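Local coordinates for tRNA(Ile2) 2-agmatinylcytidine synthetase TiaS (Archaeoglobus fulgidus, PDB 6AGG), which uses ATP to join agmatine to the wobble cytidine (C34) of a minor isoleucine tRNA, converting its codon specificity from AUG to AUA, at residues Glu27-Glu32 with Gly69-Val74; Gly93-Asp98 with Arg140-Ala145. All coordinates share one frame; numbering follows the deposited sequence.

Interaction 1: Glu27-Glu32 with Gly69-Val74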
loop_
_atom_site.group_PDB
_atom_site.type_symbol
_atom_site.label_atom_id
_atom_site.label_comp_id
_atom_site.label_asym_id
_atom_site.label_seq_id
_atom_site.Cartn_x
_atom_site.Cartn_y
_atom_site.Cartn_z
ATOM N N GLU A 27 -24.396 -10.456 9.657
ATOM C CA GLU A 27 -25.763 -10.815 9.316
ATOM C C GLU A 27 -26.388 -11.715 10.389
ATOM O O GLU A 27 -27.561 -11.573 10.737
ATOM C CB GLU A 27 -25.792 -11.565 7.993
ATOM C CG GLU A 27 -25.378 -10.789 6.776
ATOM C CD GLU A 27 -25.428 -11.668 5.541
ATOM O OE1 GLU A 27 -25.643 -12.889 5.713
ATOM O OE2 GLU A 27 -25.276 -11.155 4.412
ATOM N N ARG A 28 -25.606 -12.656 10.901
ATOM C CA ARG A 28 -26.144 -13.589 11.879
ATOM C C ARG A 28 -26.362 -12.911 13.232
ATOM O O ARG A 28 -27.291 -13.260 13.969
ATOM C CB ARG A 28 -25.253 -14.825 12.021
ATOM C CG ARG A 28 -25.903 -15.924 12.813
ATOM C CD ARG A 28 -25.313 -17.283 12.497
ATOM N NE ARG A 28 -26.006 -18.342 13.223
ATOM C CZ ARG A 28 -25.431 -19.472 13.621
ATOM N NH1 ARG A 28 -24.144 -19.681 13.356
ATOM N NH2 ARG A 28 -26.137 -20.385 14.286
ATOM N N VAL A 29 -25.505 -11.941 13.544
ATOM C CA VAL A 29 -25.617 -11.179 14.784
ATOM C C VAL A 29 -26.893 -10.339 14.805
ATOM O O VAL A 29 -27.617 -10.322 15.804
ATOM C CB VAL A 29 -24.373 -10.276 15.003
ATOM C CG1 VAL A 29 -24.677 -9.141 15.973
ATOM C CG2 VAL A 29 -23.179 -11.104 15.482
ATOM N N GLU A 30 -27.168 -9.654 13.698
ATOM C CA GLU A 30 -28.331 -8.775 13.606
ATOM C C GLU A 30 -29.611 -9.532 13.922
ATOM O O GLU A 30 -30.500 -9.011 14.596
ATOM C CB GLU A 30 -28.450 -8.161 12.207
ATOM C CG GLU A 30 -27.168 -7.532 11.665
ATOM C CD GLU A 30 -27.156 -6.013 11.766
ATOM O OE1 GLU A 30 -26.487 -5.362 10.934
ATOM O OE2 GLU A 30 -27.813 -5.468 12.678
ATOM N N ARG A 31 -29.703 -10.766 13.436
ATOM C CA ARG A 31 -30.954 -11.511 13.508
ATOM C C ARG A 31 -31.141 -12.281 14.817
ATOM O O ARG A 31 -32.263 -12.588 15.205
ATOM C CB ARG A 31 -31.092 -12.447 12.305
ATOM C CG ARG A 31 -30.010 -13.499 12.210
ATOM C CD ARG A 31 -30.076 -14.214 10.878
ATOM N NE ARG A 31 -30.053 -13.265 9.771
ATOM C CZ ARG A 31 -29.981 -13.613 8.492
ATOM N NH1 ARG A 31 -29.923 -14.895 8.155
ATOM N NH2 ARG A 31 -29.964 -12.675 7.551
ATOM N N GLU A 32 -30.047 -12.578 15.506
ATOM C CA GLU A 32 -30.142 -13.326 16.754
ATOM C C GLU A 32 -30.014 -12.449 18.000
ATOM O O GLU A 32 -30.789 -12.593 18.947
ATOM C CB GLU A 32 -29.097 -14.450 16.796
ATOM C CG GLU A 32 -29.324 -15.546 15.763
ATOM C CD GLU A 32 -28.952 -16.926 16.281
ATOM O OE1 GLU A 32 -28.109 -17.591 15.642
ATOM O OE2 GLU A 32 -29.508 -17.351 17.321
ATOM N N GLY A 69 -21.429 -13.850 26.037
ATOM C CA GLY A 69 -21.250 -15.264 25.737
ATOM C C GLY A 69 -21.979 -15.757 24.502
ATOM O O GLY A 69 -21.416 -16.494 23.695
ATOM N N GLU A 70 -23.234 -15.347 24.357
ATOM C CA GLU A 70 -24.040 -15.756 23.219
ATOM C C GLU A 70 -23.413 -15.223 21.946
ATOM O O GLU A 70 -23.258 -15.952 20.961
ATOM C CB GLU A 70 -25.478 -15.254 23.377
ATOM C CG GLU A 70 -26.230 -15.924 24.527
ATOM C CD GLU A 70 -27.566 -15.268 24.823
ATOM O OE1 GLU A 70 -27.942 -14.331 24.091
ATOM O OE2 GLU A 70 -28.240 -15.686 25.791
ATOM N N LEU A 71 -23.044 -13.948 21.995
ATOM C CA LEU A 71 -22.357 -13.263 20.908
ATOM C C LEU A 71 -21.101 -14.010 20.462
ATOM O O LEU A 71 -20.880 -14.227 19.272
ATOM C CB LEU A 71 -22.035 -11.833 21.340
ATOM C CG LEU A 71 -21.523 -10.821 20.310
ATOM C CD1 LEU A 71 -20.019 -10.681 20.383
ATOM C CD2 LEU A 71 -21.977 -11.179 18.901
ATOM N N VAL A 72 -20.281 -14.405 21.425
ATOM C CA VAL A 72 -19.164 -15.306 21.157
ATOM C C VAL A 72 -19.637 -16.609 20.489
ATOM O O VAL A 72 -19.031 -17.072 19.518
ATOM C CB VAL A 72 -18.421 -15.657 22.463
ATOM C CG1 VAL A 72 -17.219 -16.544 22.182
ATOM C CG2 VAL A 72 -18.003 -14.396 23.181
ATOM N N ASP A 73 -20.715 -17.194 21.017
ATOM C CA ASP A 73 -21.273 -18.440 20.481
ATOM C C ASP A 73 -21.684 -18.303 19.020
ATOM O O ASP A 73 -21.416 -19.177 18.190
ATOM C CB ASP A 73 -22.474 -18.891 21.308
ATOM C CG ASP A 73 -22.080 -19.421 22.674
ATOM O OD1 ASP A 73 -20.877 -19.709 22.871
ATOM O OD2 ASP A 73 -22.978 -19.561 23.541
ATOM N N VAL A 74 -22.337 -17.190 18.720
ATOM C CA VAL A 74 -22.740 -16.881 17.360
ATOM C C VAL A 74 -21.544 -16.727 16.418
ATOM O O VAL A 74 -21.480 -17.394 15.381
ATOM C CB VAL A 74 -23.620 -15.628 17.327
ATOM C CG1 VAL A 74 -23.701 -15.067 15.925
ATOM C CG2 VAL A 74 -25.000 -15.967 17.863
#
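Helical segments 27-32 and 69-74 draw together at Val-29 and Val-74, whose CA atoms lie 6.9 Å apart, while the segment axes approach to 10.4 Å and run roughly antiparallel at 139°. They belong to the two helices of a beta-alpha-beta-beta-alpha-beta unit whose strands stand in the order 4-1-3-2, a ferredoxin-like fold in keeping with the RRM-related TCKD family, and the pair illustrates how two such helices settle side by side on one sheet. Three aliphatic residues form the buried part. Val-29 presents a single methyl, CG2, which sits 3.6 Å from Leu-71 CD2 and 4.0 Å from Val-74 CG1. Val-74 uses both of its branches: CG1 turns in toward Val-29, whereas CG2 faces the acidic end of Glu-32. Toward the solvent the chemistry becomes mixed. Arg-28, with CG set trans to its own amide nitrogen (chi1 -169°), stretches from one helix toward the other, and its aliphatic stem rests on Val-74 before the charged end passes on to a salt bridge with Glu-77, further along helix 68-82. Glu-32, one turn after Arg-28, reaches out from the helix, its chain kinked, and brings its carboxylate alongside the Arg-28 side chain. There Arg-28 NE meets Glu-32 OE1 at 3.3 Å, a weak, bent hydrogen bond within a salt bridge, with an N-H...O angle of 130°.

Interaction 2: Gly93-Asp98 with Arg140-Ala145. With ACP (phosphomethylphosphonic acid adenylate ester), chain C.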
loop_
_atom_site.group_PDB
_atom_site.type_symbol
_atom_site.label_atom_id
_atom_site.label_comp_id
_atom_site.label_asym_id
_atom_site.label_seq_id
_atom_site.Cartn_x
_atom_site.Cartn_y
_atom_site.Cartn_z
ATOM N N GLY A 93 -8.769 -16.387 14.591
ATOM C CA GLY A 93 -8.790 -15.829 15.924
ATOM C C GLY A 93 -9.937 -14.851 16.020
ATOM O O GLY A 93 -10.265 -14.168 15.047
ATOM N N ALA A 94 -10.562 -14.781 17.185
ATOM C CA ALA A 94 -11.578 -13.773 17.390
ATOM C C ALA A 94 -11.591 -13.258 18.821
ATOM O O ALA A 94 -11.238 -13.980 19.760
ATOM C CB ALA A 94 -12.925 -14.273 16.973
ATOM N N VAL A 95 -11.953 -11.984 18.966
ATOM C CA VAL A 95 -11.945 -11.327 20.265
ATOM C C VAL A 95 -13.196 -10.496 20.453
ATOM O O VAL A 95 -13.830 -10.065 19.491
ATOM C CB VAL A 95 -10.681 -10.424 20.493
ATOM C CG1 VAL A 95 -9.393 -11.197 20.222
ATOM C CG2 VAL A 95 -10.744 -9.142 19.655
ATOM N N PHE A 96 -13.542 -10.275 21.711
ATOM C CA PHE A 96 -14.771 -9.586 22.053
ATOM C C PHE A 96 -14.472 -8.626 23.183
ATOM O O PHE A 96 -14.205 -9.039 24.312
ATOM C CB PHE A 96 -15.849 -10.604 22.421
ATOM C CG PHE A 96 -15.998 -11.679 21.399
ATOM C CD1 PHE A 96 -17.026 -11.632 20.476
ATOM C CD2 PHE A 96 -15.061 -12.707 21.315
ATOM C CE1 PHE A 96 -17.143 -12.611 19.510
ATOM C CE2 PHE A 96 -15.165 -13.682 20.348
ATOM C CZ PHE A 96 -16.212 -13.639 19.447
ATOM N N VAL A 97 -14.515 -7.340 22.856
ATOM C CA VAL A 97 -13.931 -6.319 23.709
ATOM C C VAL A 97 -14.916 -5.214 24.041
ATOM O O VAL A 97 -15.539 -4.624 23.153
ATOM C CB VAL A 97 -12.663 -5.724 23.033
ATOM C CG1 VAL A 97 -12.127 -4.517 23.795
ATOM C CG2 VAL A 97 -11.599 -6.813 22.864
ATOM N N ASP A 98 -15.065 -4.945 25.332
ATOM C CA ASP A 98 -15.879 -3.819 25.772
ATOM C C ASP A 98 -15.390 -2.557 25.064
ATOM O O ASP A 98 -14.205 -2.436 24.748
ATOM C CB ASP A 98 -15.789 -3.664 27.294
ATOM C CG ASP A 98 -16.484 -2.409 27.803
ATOM O OD1 ASP A 98 -17.604 -2.106 27.336
ATOM O OD2 ASP A 98 -15.907 -1.724 28.677
ATOM N N ARG A 140 -3.199 -17.781 15.940
ATOM C CA ARG A 140 -2.419 -16.725 15.324
ATOM C C ARG A 140 -3.315 -15.560 14.915
ATOM O O ARG A 140 -2.893 -14.411 14.947
ATOM C CB ARG A 140 -1.609 -17.242 14.131
ATOM C CG ARG A 140 -0.442 -16.318 13.764
ATOM C CD ARG A 140 0.188 -16.630 12.414
ATOM N NE ARG A 140 0.760 -17.972 12.346
ATOM C CZ ARG A 140 2.003 -18.281 12.707
ATOM N NH1 ARG A 140 2.808 -17.339 13.178
ATOM N NH2 ARG A 140 2.440 -19.531 12.603
ATOM N N GLY A 141 -4.554 -15.867 14.547
ATOM C CA GLY A 141 -5.500 -14.854 14.122
ATOM C C GLY A 141 -5.831 -13.881 15.229
ATOM O O GLY A 141 -6.318 -12.774 14.973
ATOM N N LEU A 142 -5.571 -14.292 16.465
ATOM C CA LEU A 142 -5.791 -13.425 17.616
ATOM C C LEU A 142 -5.051 -12.070 17.563
ATOM O O LEU A 142 -5.603 -11.059 17.991
ATOM C CB LEU A 142 -5.459 -14.161 18.910
ATOM C CG LEU A 142 -6.403 -15.297 19.270
ATOM C CD1 LEU A 142 -5.912 -16.008 20.523
ATOM C CD2 LEU A 142 -7.817 -14.768 19.446
ATOM N N ILE A 143 -3.812 -12.063 17.062
ATOM C CA ILE A 143 -3.031 -10.834 16.894
ATOM C C ILE A 143 -3.763 -9.796 16.039
ATOM O O ILE A 143 -4.016 -8.644 16.479
ATOM C CB ILE A 143 -1.664 -11.124 16.233
ATOM C CG1 ILE A 143 -0.726 -11.827 17.224
ATOM C CG2 ILE A 143 -1.037 -9.822 15.687
ATOM C CD1 ILE A 143 0.528 -12.415 16.602
ATOM N N GLY A 144 -4.096 -10.219 14.816
ATOM C CA GLY A 144 -4.815 -9.382 13.878
ATOM C C GLY A 144 -6.144 -8.918 14.440
ATOM O O GLY A 144 -6.634 -7.832 14.105
ATOM N N ALA A 145 -6.725 -9.742 15.306
ATOM C CA ALA A 145 -8.070 -9.494 15.814
ATOM C C ALA A 145 -8.027 -8.421 16.889
ATOM O O ALA A 145 -8.789 -7.457 16.839
ATOM C CB ALA A 145 -8.717 -10.794 16.339
HETATM P PG ACP C . -6.798 -12.132 3.014
HETATM O O1G ACP C . -8.194 -12.894 3.057
HETATM O O2G ACP C . -6.668 -13.209 1.746
HETATM O O3G ACP C . -7.769 -11.003 2.116
HETATM P PB ACP C . -4.631 -11.291 6.260
HETATM O O1B ACP C . -5.204 -10.295 6.277
HETATM O O2B ACP C . -3.450 -11.050 5.558
HETATM C C3B ACP C . -5.654 -11.788 4.648
HETATM P PA ACP C . -3.924 -13.841 7.132
HETATM O O1A ACP C . -4.224 -15.110 6.718
HETATM O O2A ACP C . -4.804 -13.461 8.211
HETATM O O3A ACP C . -4.093 -12.851 5.925
HETATM O "O5'" ACP C . -2.280 -13.848 7.759
HETATM C "C5'" ACP C . -2.016 -12.931 8.877
HETATM C "C4'" ACP C . -1.658 -13.527 10.207
HETATM O "O4'" ACP C . -0.543 -12.849 10.676
HETATM C "C3'" ACP C . -2.747 -13.258 11.171
HETATM O "O3'" ACP C . -2.780 -14.326 12.097
HETATM C "C2'" ACP C . -2.378 -12.075 11.822
HETATM O "O2'" ACP C . -2.996 -11.982 13.122
HETATM C "C1'" ACP C . -0.983 -12.112 11.888
HETATM N N9 ACP C . -0.352 -10.746 11.939
HETATM C C8 ACP C . -0.848 -9.637 11.389
HETATM N N7 ACP C . 0.026 -8.629 11.631
HETATM C C5 ACP C . 1.083 -9.115 12.335
HETATM C C6 ACP C . 2.275 -8.533 12.862
HETATM N N6 ACP C . 2.561 -7.211 12.710
HETATM N N1 ACP C . 3.127 -9.353 13.531
HETATM C C2 ACP C . 2.883 -10.658 13.701
HETATM N N3 ACP C . 1.770 -11.215 13.212
HETATM C C4 ACP C . 0.858 -10.474 12.532
#
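Strand 93-98 and the first turn of helix 141-150 meet with their directions 40° apart and their axes approaching to 6.1 Å, a spacing made possible by two glycines, Gly-93 and Gly-141, whose CA atoms lie 3.9 Å from each other. With no side chain on either residue, backbone rests on backbone, and the start of the helix is laid directly against the strand. Beyond this point side chains take over. Val-95 points at the helix and touches two partners with CG1, Leu-142 CD2 and Ala-145 CB, each at 4.0 Å; chi1 of -52° sets its other methyl, CG2, against the carbonyl of Ala-145. Leu-142 reaches across to the strand, bringing CD2 to 3.5 Å from Ala-94 O. The far side of the same helical turn forms part of the nucleotide site, occupied by the ATP analogue ACP. Two backbone groups grip its ribose: O2' of ACP donates to Arg-140 O at 3.0 Å and accepts from Gly-144 N at 2.7 Å, the latter bond bent to 138°. O3' also lies near Arg-140 O, where a further, weak bond is possible but not settled. Ile-143 lies over the adenine, with CG2 over C4 and CD1 over the rim of the ring beside N3. One short turn thus packs inward through Leu-142 and Ala-145 and holds the ribose on its other side. Strand 93-98 is itself held between strands 2-8 and 133-135, through backbone bonds such as those of Val-95 with Gly-6 and Ala-94 with Leu-134, while helix 119-128 flanks the turn, its Leu-123 and Ile-126 touching Leu-142.

How the interactions relate
Interactions 1 and 2 lie in series along the chain, their centres about 16 Å apart, and meet where helix 68-82 packs on strand 93-98: the ring of Phe-96 touches Leu-71 and Val-72. That strand therefore works on two faces, Phe-96 packing on helix 68-82, one partner of interaction 1, and Val-95 on the helix of interaction 2. The first contact joins two helices within one ferredoxin-like unit and grades from buried aliphatic groups to a solvent-facing edge of charged residues. The second is buried throughout, relies on glycine backbones and aliphatic side chains, and links residues of the TCKD and FLD families beside the nucleotide. Interaction 1 involves no bound ligand.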